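Local atomic coordinates of uncharacterized HTH-type transcriptional regulator HI_0893 (Haemophilus influenzae, PDB entry 3QKX), a protein that probably binds DNA at cis-regulatory sites and controls transcription, as TetR-family regulators generally do. Residues A[12-17]-A[34-40]; A[56-60]-A[109-114]; A[84-88]-A[126-130]. One frame throughout, in Å; residues are numbered along the deposited sequence.

Contacts 1 and 2 adjoin one another in and beside the DNA-binding domain, while contact 3 lies about 33 Å from contact 1 and 25 Å from contact 2, centre to centre, inside the C-terminal helical domain. Phe59 of contact 2 packs on Phe14 and Thr17 of contact 1, so helix 6-23 is shared, packing on helix 31-38 and on helix 52-72. Contacts 1 and 2 are partly buried and have polar or charged residues at their margins; contact 3 is a buried meeting of two helices of the C-terminal domain. The chemistry follows: small alanines and a side-chain amide in contact 1, leucine, aromatic rings and a loop backbone in contact 2, selenomethionine among large aromatics in contact 3.

Contact 1 (A[12-17]-A[34-40]); sequences QIFSAT and LAKEANV
Within the TetR-type DNA-binding domain, residues 12-17 of helix 6-23 pack across residues 34-40, which end helix 31-38 and belong to the predicted helix-turn-helix. The short axes approach to 8.5 Å, and their N-to-C directions make an angle of 109°, so they cross steeply and contact is local, made from the first helix by Gln12, Ile13, Ala16 and Thr17. Ala16 sits opposite Ala38 (CA to CA 5.2 Å) and Thr17 opposite Leu34 (6.3 Å).

The centre of the crossing is a pair of methyls, Ala16 CB and Ala38 CB, 3.7 Å apart; residues this small let the backbones come close. Beside it Glu37 CG also lies 3.7 Å from Ala16 CB. The shallow hollow around the pair is filled from its margins: Leu34 (m, t) lays CD2 against Thr17 CA at 3.7 Å, and Ile13 (m, t) rests CG1 4.1 Å from Ala38 CB and 4.3 Å from Val40 CG2. Thr17 OG1 donates to Ile13 O (3.2 Å), satisfying a buried hydroxyl.

Helix 31-38 stops in a Schellman motif: Asn39, a residue type that tolerates positive phi, takes phi 64° and psi 43°, with Val40 N bonded to Ala35 O (3.1 Å) and Asn39 N to Lys36 O (3.3 Å). Gln12, chi1 and chi2 both t, reaches this terminus, NE2 donating to Ala38 O at 2.8 Å and 173°. Glu37 turns its carboxylate to a salt bridge with Arg19. The chemistry thus implies close apolar fit at the centre, with a side-chain amide at the edge bonding to a carbonyl of the helix end.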
loop_
_atom_site.group_PDB
_atom_site.type_symbol
_atom_site.label_atom_id
_atom_site.label_comp_id
_atom_site.label_asym_id
_atom_site.label_seq_id
_atom_site.Cartn_x
_atom_site.Cartn_y
_atom_site.Cartn_z
ATOM N N GLN A 12 -11.938 -22.229 -9.504
ATOM C CA GLN A 12 -10.919 -23.228 -9.188
ATOM C C GLN A 12 -9.555 -22.766 -9.700
ATOM O O GLN A 12 -8.586 -22.782 -8.968
ATOM C CB GLN A 12 -11.307 -24.583 -9.802
ATOM C CG GLN A 12 -10.546 -25.788 -9.254
ATOM C CD GLN A 12 -11.043 -27.099 -9.853
ATOM O OE1 GLN A 12 -12.238 -27.285 -10.039
ATOM N NE2 GLN A 12 -10.116 -28.012 -10.158
ATOM N N ILE A 13 -9.513 -22.297 -10.939
ATOM C CA ILE A 13 -8.278 -21.802 -11.542
ATOM C C ILE A 13 -7.846 -20.461 -10.925
ATOM O O ILE A 13 -6.656 -20.257 -10.658
ATOM C CB ILE A 13 -8.401 -21.695 -13.087
ATOM C CG1 ILE A 13 -8.524 -23.103 -13.711
ATOM C CG2 ILE A 13 -7.202 -20.993 -13.686
ATOM C CD1 ILE A 13 -9.196 -23.139 -15.110
ATOM N N PHE A 14 -8.800 -19.567 -10.667
ATOM C CA PHE A 14 -8.457 -18.259 -10.109
ATOM C C PHE A 14 -7.871 -18.394 -8.697
ATOM O O PHE A 14 -6.860 -17.780 -8.385
ATOM C CB PHE A 14 -9.670 -17.312 -10.087
ATOM C CG PHE A 14 -10.159 -16.874 -11.456
ATOM C CD1 PHE A 14 -9.276 -16.529 -12.478
ATOM C CD2 PHE A 14 -11.520 -16.743 -11.689
ATOM C CE1 PHE A 14 -9.748 -16.123 -13.711
ATOM C CE2 PHE A 14 -12.004 -16.326 -12.929
ATOM C CZ PHE A 14 -11.121 -16.009 -13.935
ATOM N N SER A 15 -8.515 -19.214 -7.870
ATOM C CA SER A 15 -8.003 -19.587 -6.556
ATOM C C SER A 15 -6.549 -20.058 -6.617
ATOM O O SER A 15 -5.739 -19.688 -5.787
ATOM C CB SER A 15 -8.882 -20.697 -5.964
ATOM O OG SER A 15 -8.263 -21.321 -4.844
ATOM N N ALA A 16 -6.249 -20.901 -7.598
ATOM C CA ALA A 16 -4.899 -21.402 -7.802
ATOM C C ALA A 16 -3.960 -20.320 -8.298
ATOM O O ALA A 16 -2.792 -20.369 -8.015
ATOM C CB ALA A 16 -4.919 -22.608 -8.803
ATOM N N THR A 17 -4.467 -19.368 -9.070
ATOM C CA THR A 17 -3.662 -18.241 -9.530
ATOM C C THR A 17 -3.138 -17.432 -8.342
ATOM O O THR A 17 -1.956 -17.109 -8.281
ATOM C CB THR A 17 -4.450 -17.308 -10.477
ATOM O OG1 THR A 17 -4.676 -17.959 -11.726
ATOM C CG2 THR A 17 -3.676 -15.992 -10.720
ATOM N N LEU A 34 -0.083 -23.268 -13.538
ATOM C CA LEU A 34 -1.415 -22.958 -12.976
ATOM C C LEU A 34 -2.417 -24.121 -13.073
ATOM O O LEU A 34 -3.302 -24.250 -12.220
ATOM C CB LEU A 34 -2.008 -21.704 -13.643
ATOM C CG LEU A 34 -1.298 -20.382 -13.341
ATOM C CD1 LEU A 34 -1.816 -19.246 -14.200
ATOM C CD2 LEU A 34 -1.453 -20.027 -11.891
ATOM N N ALA A 35 -2.289 -24.942 -14.118
ATOM C CA ALA A 35 -3.141 -26.130 -14.282
ATOM C C ALA A 35 -2.819 -27.170 -13.211
ATOM O O ALA A 35 -3.737 -27.735 -12.607
ATOM C CB ALA A 35 -2.963 -26.718 -15.652
ATOM N N LYS A 36 -1.523 -27.416 -12.977
ATOM C CA LYS A 36 -1.092 -28.386 -11.959
ATOM C C LYS A 36 -1.604 -27.953 -10.593
ATOM O O LYS A 36 -2.173 -28.753 -9.852
ATOM C CB LYS A 36 0.445 -28.540 -11.930
ATOM N N GLU A 37 -1.443 -26.663 -10.301
ATOM C CA GLU A 37 -1.916 -26.077 -9.049
ATOM C C GLU A 37 -3.429 -26.167 -8.910
ATOM O O GLU A 37 -3.927 -26.403 -7.817
ATOM C CB GLU A 37 -1.452 -24.606 -8.931
ATOM C CG GLU A 37 -1.715 -23.927 -7.576
ATOM C CD GLU A 37 -1.116 -24.680 -6.374
ATOM O OE1 GLU A 37 -0.021 -25.266 -6.512
ATOM O OE2 GLU A 37 -1.754 -24.689 -5.298
ATOM N N ALA A 38 -4.152 -26.009 -10.019
ATOM C CA ALA A 38 -5.622 -26.052 -9.986
ATOM C C ALA A 38 -6.207 -27.466 -10.054
ATOM O O ALA A 38 -7.400 -27.626 -9.833
ATOM C CB ALA A 38 -6.207 -25.180 -11.108
ATOM N N ASN A 39 -5.378 -28.478 -10.357
ATOM C CA ASN A 39 -5.846 -29.854 -10.566
ATOM C C ASN A 39 -6.789 -29.937 -11.794
ATOM O O ASN A 39 -7.835 -30.582 -11.757
ATOM C CB ASN A 39 -6.503 -30.402 -9.276
ATOM C CG ASN A 39 -6.320 -31.920 -9.097
ATOM O OD1 ASN A 39 -6.077 -32.671 -10.057
ATOM N ND2 ASN A 39 -6.436 -32.372 -7.850
ATOM N N VAL A 40 -6.394 -29.256 -12.870
ATOM C CA VAL A 40 -7.070 -29.327 -14.143
ATOM C C VAL A 40 -6.078 -29.729 -15.228
ATOM O O VAL A 40 -4.899 -29.420 -15.134
ATOM C CB VAL A 40 -7.741 -27.984 -14.528
ATOM C CG1 VAL A 40 -8.765 -27.606 -13.511
ATOM C CG2 VAL A 40 -6.730 -26.917 -14.681
#

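Contact 2 (A[56-60]-A[109-114]); sequences LEQFA and YESLPN
In this TetR-type fold, residues 56-60 of helix 52-72, which leads from the DNA-binding domain toward the C-terminal domain, meet the loop that follows helix 100-109. Residues 109-112 form a type I beta turn, with Leu112 N bonded to Tyr109 O (2.9 Å); the chain then extends through Pro113, and a cis peptide precedes Asn114. Leu112 faces Leu56 (CA to CA 6.6 Å) and Pro113 faces Glu57 (5.7 Å).

Apolar contacts dominate. Leu112 (m, t) is the plug: its branched end suits the hollow between helical side chains, CD2 lying 3.9 Å from Leu56 CB, and CD1 3.8 Å from Phe59 CD2 at the ring edge and 4.1 Å from Ala60 CB, where the small alanine leaves room.

The aromatic pair comes next. Phe59, chi1 t, and Tyr109, chi1 m, have centroids 5.8 Å apart and planes at 67°, an oblique meeting with Phe59 CE2 3.5 Å from Tyr109 CE1. Tyrosine suits this buried place because its hydroxyl bonds to Asp18 of helix 6-23.

The polar element is slight: Glu57 CG merely packs 3.4 Å from Pro113 O, which accepts a CA-H...O contact from Glu57 CA, 3.5 Å away.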
loop_
_atom_site.group_PDB
_atom_site.type_symbol
_atom_site.label_atom_id
_atom_site.label_comp_id
_atom_site.label_asym_id
_atom_site.label_seq_id
_atom_site.Cartn_x
_atom_site.Cartn_y
_atom_site.Cartn_z
ATOM N N LEU A 56 -5.025 -13.522 -16.826
ATOM C CA LEU A 56 -4.794 -12.474 -15.828
ATOM C C LEU A 56 -5.770 -11.277 -15.944
ATOM O O LEU A 56 -6.074 -10.646 -14.936
ATOM C CB LEU A 56 -3.342 -11.998 -15.876
ATOM C CG LEU A 56 -2.240 -13.027 -15.551
ATOM C CD1 LEU A 56 -0.879 -12.318 -15.524
ATOM C CD2 LEU A 56 -2.468 -13.758 -14.248
ATOM N N GLU A 57 -6.278 -11.001 -17.152
ATOM C CA GLU A 57 -7.360 -10.013 -17.340
ATOM C C GLU A 57 -8.610 -10.397 -16.561
ATOM O O GLU A 57 -9.102 -9.613 -15.751
ATOM C CB GLU A 57 -7.735 -9.838 -18.827
ATOM C CG GLU A 57 -6.700 -9.093 -19.684
ATOM C CD GLU A 57 -7.323 -8.292 -20.836
ATOM O OE1 GLU A 57 -8.019 -7.285 -20.567
ATOM O OE2 GLU A 57 -7.087 -8.653 -22.011
ATOM N N GLN A 58 -9.122 -11.598 -16.816
ATOM C CA GLN A 58 -10.340 -12.083 -16.144
ATOM C C GLN A 58 -10.133 -12.214 -14.629
ATOM O O GLN A 58 -11.050 -11.929 -13.850
ATOM C CB GLN A 58 -10.814 -13.417 -16.742
ATOM C CG GLN A 58 -11.434 -13.287 -18.143
ATOM C CD GLN A 58 -11.958 -14.624 -18.700
ATOM O OE1 GLN A 58 -12.550 -15.436 -17.970
ATOM N NE2 GLN A 58 -11.747 -14.849 -20.002
ATOM N N PHE A 59 -8.928 -12.626 -14.228
ATOM C CA PHE A 59 -8.555 -12.705 -12.827
ATOM C C PHE A 59 -8.667 -11.346 -12.146
ATOM O O PHE A 59 -9.228 -11.248 -11.057
ATOM C CB PHE A 59 -7.129 -13.234 -12.707
ATOM C CG PHE A 59 -6.604 -13.289 -11.292
ATOM C CD1 PHE A 59 -6.979 -14.311 -10.434
ATOM C CD2 PHE A 59 -5.709 -12.344 -10.837
ATOM C CE1 PHE A 59 -6.467 -14.391 -9.142
ATOM C CE2 PHE A 59 -5.206 -12.406 -9.543
ATOM C CZ PHE A 59 -5.586 -13.440 -8.697
ATOM N N ALA A 60 -8.130 -10.312 -12.796
ATOM C CA ALA A 60 -8.283 -8.925 -12.334
ATOM C C ALA A 60 -9.738 -8.603 -12.049
ATOM O O ALA A 60 -10.065 -8.157 -10.954
ATOM C CB ALA A 60 -7.730 -7.949 -13.364
ATOM N N TYR A 109 -1.078 -7.089 -7.573
ATOM C CA TYR A 109 -2.284 -6.903 -8.411
ATOM C C TYR A 109 -2.210 -5.688 -9.343
ATOM O O TYR A 109 -2.704 -5.755 -10.466
ATOM C CB TYR A 109 -3.568 -6.776 -7.555
ATOM C CG TYR A 109 -4.108 -8.045 -6.881
ATOM C CD1 TYR A 109 -3.790 -9.338 -7.339
ATOM C CD2 TYR A 109 -4.997 -7.940 -5.817
ATOM C CE1 TYR A 109 -4.307 -10.475 -6.711
ATOM C CE2 TYR A 109 -5.521 -9.068 -5.193
ATOM C CZ TYR A 109 -5.171 -10.338 -5.647
ATOM O OH TYR A 109 -5.684 -11.465 -5.030
ATOM N N GLU A 110 -1.604 -4.586 -8.880
ATOM C CA GLU A 110 -1.524 -3.341 -9.683
ATOM C C GLU A 110 -0.745 -3.487 -11.003
ATOM O O GLU A 110 -0.954 -2.696 -11.923
ATOM C CB GLU A 110 -0.943 -2.191 -8.859
ATOM C CG GLU A 110 -1.937 -1.604 -7.863
ATOM C CD GLU A 110 -1.278 -0.673 -6.835
ATOM O OE1 GLU A 110 -0.139 -0.202 -7.087
ATOM O OE2 GLU A 110 -1.906 -0.419 -5.777
ATOM N N SER A 111 0.114 -4.505 -11.102
ATOM C CA SER A 111 0.761 -4.868 -12.380
ATOM C C SER A 111 -0.162 -5.587 -13.402
ATOM O O SER A 111 0.245 -5.782 -14.554
ATOM C CB SER A 111 1.998 -5.742 -12.124
ATOM O OG SER A 111 2.930 -5.085 -11.284
ATOM N N LEU A 112 -1.373 -5.991 -12.991
ATOM C CA LEU A 112 -2.281 -6.726 -13.887
ATOM C C LEU A 112 -2.884 -5.799 -14.953
ATOM O O LEU A 112 -3.176 -4.639 -14.656
ATOM C CB LEU A 112 -3.427 -7.383 -13.098
ATOM C CG LEU A 112 -3.087 -8.496 -12.099
ATOM C CD1 LEU A 112 -4.305 -8.831 -11.250
ATOM C CD2 LEU A 112 -2.589 -9.719 -12.818
ATOM N N PRO A 113 -3.085 -6.314 -16.189
ATOM C CA PRO A 113 -3.834 -5.571 -17.204
ATOM C C PRO A 113 -5.356 -5.744 -17.007
ATOM O O PRO A 113 -5.839 -6.849 -17.209
ATOM C CB PRO A 113 -3.382 -6.225 -18.523
ATOM C CG PRO A 113 -2.982 -7.610 -18.166
ATOM C CD PRO A 113 -2.597 -7.615 -16.706
ATOM N N ASN A 114 -6.131 -4.722 -16.613
ATOM C CA ASN A 114 -5.704 -3.349 -16.311
ATOM C C ASN A 114 -6.271 -2.926 -14.951
ATOM O O ASN A 114 -7.455 -2.599 -14.845
ATOM C CB ASN A 114 -6.189 -2.390 -17.407
ATOM C CG ASN A 114 -5.760 -2.819 -18.798
ATOM O OD1 ASN A 114 -4.598 -2.683 -19.169
ATOM N ND2 ASN A 114 -6.705 -3.321 -19.578
#

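Contact 3 (A[84-88]-A[126-130]); sequences QYRQM and RWDLF. With SO4 (sulfate ion), chain F; EDO (1,2-ethanediol), chain C.
Two nearly antiparallel helices of the all-helical TetR C-terminal domain, 81-98 and 126-137, pack here through residues 84-88 and 126-130. The segment axes make an angle of 164° and come no nearer than 11.8 Å, a spacing bridged by long side chains; Gln84 pairs with Phe130 (CA to CA 8.2 Å) and Met88 with Trp127 (8.7 Å).

Met88, modelled as selenomethionine, is the central residue. Slender and flexible, with chi1 m, chi2 t and chi3 m, it brings CE over the face of Phe130 and to the edge of Trp127 at CE3 (4.0 Å), while SE lies 3.7 Å from Arg126 CG.

Phe130, chi1 t, makes a Met-aromatic contact, its centroid 5.5 Å from Met88 SE in an oblique approach. Its rim meets Gln84 OE1 (3.5 Å to CD1), Gln84 NE2 bonding to Lys79 O, and its CZ reaches Tyr85 CB (3.9 Å).

Trp127, also chi1 t, lies beside the methyl, its CZ3 4.1 Å from Tyr85 CD1; the broad indole bonds through NE1 to Glu145 O, and Tyr85 OH to Ser182. At the heart is a CH-pi interaction, with Met88 CE 3.8 Å from the Phe130 ring centroid and 17° off the ring normal.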
loop_
_atom_site.group_PDB
_atom_site.type_symbol
_atom_site.label_atom_id
_atom_site.label_comp_id
_atom_site.label_asym_id
_atom_site.label_seq_id
_atom_site.Cartn_x
_atom_site.Cartn_y
_atom_site.Cartn_z
ATOM N N GLN A 84 -22.299 2.184 9.149
ATOM C CA GLN A 84 -22.101 1.722 7.786
ATOM C C GLN A 84 -20.626 1.734 7.451
ATOM O O GLN A 84 -20.122 0.814 6.847
ATOM C CB GLN A 84 -22.876 2.579 6.781
ATOM C CG GLN A 84 -24.387 2.445 6.890
ATOM C CD GLN A 84 -25.142 3.475 6.044
ATOM O OE1 GLN A 84 -24.615 3.995 5.052
ATOM N NE2 GLN A 84 -26.383 3.753 6.425
ATOM N N TYR A 85 -19.934 2.784 7.865
ATOM C CA TYR A 85 -18.506 2.880 7.657
ATOM C C TYR A 85 -17.758 1.831 8.498
ATOM O O TYR A 85 -16.861 1.194 8.005
ATOM C CB TYR A 85 -18.003 4.284 7.970
ATOM C CG TYR A 85 -16.491 4.381 7.987
ATOM C CD1 TYR A 85 -15.778 4.589 6.834
ATOM C CD2 TYR A 85 -15.787 4.315 9.186
ATOM C CE1 TYR A 85 -14.361 4.676 6.865
ATOM C CE2 TYR A 85 -14.409 4.396 9.214
ATOM C CZ TYR A 85 -13.707 4.570 8.055
ATOM O OH TYR A 85 -12.331 4.655 8.116
ATOM N N ARG A 86 -18.148 1.673 9.757
ATOM C CA ARG A 86 -17.539 0.695 10.642
ATOM C C ARG A 86 -17.715 -0.720 10.119
ATOM O O ARG A 86 -16.783 -1.499 10.142
ATOM C CB ARG A 86 -18.139 0.827 12.034
ATOM C CG ARG A 86 -17.684 -0.206 13.046
ATOM C CD ARG A 86 -17.952 0.287 14.438
ATOM N NE ARG A 86 -17.753 -0.764 15.414
ATOM C CZ ARG A 86 -18.683 -1.618 15.848
ATOM N NH1 ARG A 86 -19.950 -1.592 15.404
ATOM N NH2 ARG A 86 -18.330 -2.543 16.733
ATOM N N GLN A 87 -18.896 -1.044 9.617
ATOM C CA GLN A 87 -19.118 -2.352 8.978
ATOM C C GLN A 87 -18.159 -2.555 7.814
ATOM O O GLN A 87 -17.575 -3.616 7.682
ATOM C CB GLN A 87 -20.546 -2.456 8.465
ATOM C CG GLN A 87 -20.942 -3.837 7.887
ATOM C CD GLN A 87 -20.917 -4.905 8.945
ATOM O OE1 GLN A 87 -21.713 -4.875 9.858
ATOM N NE2 GLN A 87 -19.957 -5.809 8.863
HETATM N N MSE A 88 -18.027 -1.545 6.961
HETATM C CA MSE A 88 -17.146 -1.647 5.797
HETATM C C MSE A 88 -15.695 -1.823 6.231
HETATM O O MSE A 88 -14.963 -2.586 5.624
HETATM C CB MSE A 88 -17.281 -0.417 4.879
HETATM C CG MSE A 88 -18.511 -0.447 4.003
HETATM SE SE MSE A 88 -18.489 0.990 2.671
HETATM C CE MSE A 88 -18.724 2.540 3.841
ATOM N N ARG A 126 -20.066 0.537 -3.542
ATOM C CA ARG A 126 -20.622 0.870 -2.226
ATOM C C ARG A 126 -19.948 2.107 -1.597
ATOM O O ARG A 126 -20.624 2.948 -1.018
ATOM C CB ARG A 126 -20.520 -0.345 -1.278
ATOM C CG ARG A 126 -20.985 -0.130 0.176
ATOM C CD ARG A 126 -22.367 0.502 0.277
ATOM N NE ARG A 126 -23.380 -0.205 -0.521
ATOM C CZ ARG A 126 -24.571 0.290 -0.881
ATOM N NH1 ARG A 126 -24.925 1.534 -0.556
ATOM N NH2 ARG A 126 -25.429 -0.466 -1.606
ATOM N N TRP A 127 -18.630 2.226 -1.748
ATOM C CA TRP A 127 -17.906 3.377 -1.219
ATOM C C TRP A 127 -18.399 4.664 -1.831
ATOM O O TRP A 127 -18.674 5.634 -1.105
ATOM C CB TRP A 127 -16.406 3.273 -1.477
ATOM C CG TRP A 127 -15.687 4.474 -0.979
ATOM C CD1 TRP A 127 -15.031 5.416 -1.725
ATOM C CD2 TRP A 127 -15.598 4.908 0.382
ATOM N NE1 TRP A 127 -14.537 6.407 -0.902
ATOM C CE2 TRP A 127 -14.854 6.099 0.396
ATOM C CE3 TRP A 127 -16.060 4.395 1.587
ATOM C CZ2 TRP A 127 -14.585 6.794 1.570
ATOM C CZ3 TRP A 127 -15.780 5.089 2.761
ATOM C CH2 TRP A 127 -15.060 6.269 2.738
ATOM N N ASP A 128 -18.472 4.678 -3.161
ATOM C CA ASP A 128 -18.917 5.846 -3.906
ATOM C C ASP A 128 -20.321 6.230 -3.474
ATOM O O ASP A 128 -20.582 7.413 -3.196
ATOM C CB ASP A 128 -18.878 5.592 -5.442
ATOM C CG ASP A 128 -17.434 5.657 -6.045
ATOM O OD1 ASP A 128 -16.458 5.994 -5.334
ATOM O OD2 ASP A 128 -17.291 5.377 -7.253
ATOM N N LEU A 129 -21.207 5.230 -3.406
ATOM C CA LEU A 129 -22.608 5.435 -3.024
ATOM C C LEU A 129 -22.717 5.959 -1.612
ATOM O O LEU A 129 -23.504 6.872 -1.339
ATOM C CB LEU A 129 -23.413 4.133 -3.114
ATOM C CG LEU A 129 -23.732 3.517 -4.488
ATOM C CD1 LEU A 129 -24.671 2.311 -4.316
ATOM C CD2 LEU A 129 -24.339 4.522 -5.445
ATOM N N PHE A 130 -21.946 5.369 -0.714
ATOM C CA PHE A 130 -21.951 5.781 0.671
ATOM C C PHE A 130 -21.516 7.241 0.803
ATOM O O PHE A 130 -22.141 8.004 1.522
ATOM C CB PHE A 130 -21.039 4.879 1.485
ATOM C CG PHE A 130 -20.703 5.418 2.852
ATOM C CD1 PHE A 130 -21.571 5.217 3.912
ATOM C CD2 PHE A 130 -19.512 6.116 3.079
ATOM C CE1 PHE A 130 -21.283 5.699 5.180
ATOM C CE2 PHE A 130 -19.197 6.594 4.364
ATOM C CZ PHE A 130 -20.096 6.392 5.414
HETATM S S SO4 F . -21.275 -4.422 17.224
HETATM O O1 SO4 F . -22.025 -4.551 15.969
HETATM O O2 SO4 F . -21.228 -3.027 17.667
HETATM O O3 SO4 F . -19.918 -4.941 17.021
HETATM O O4 SO4 F . -21.917 -5.202 18.277
HETATM C C1 EDO C . -12.413 4.797 -4.489
HETATM O O1 EDO C . -11.438 3.859 -4.016
HETATM C C2 EDO C . -12.174 5.108 -5.964
HETATM O O2 EDO C . -13.246 5.925 -6.459
#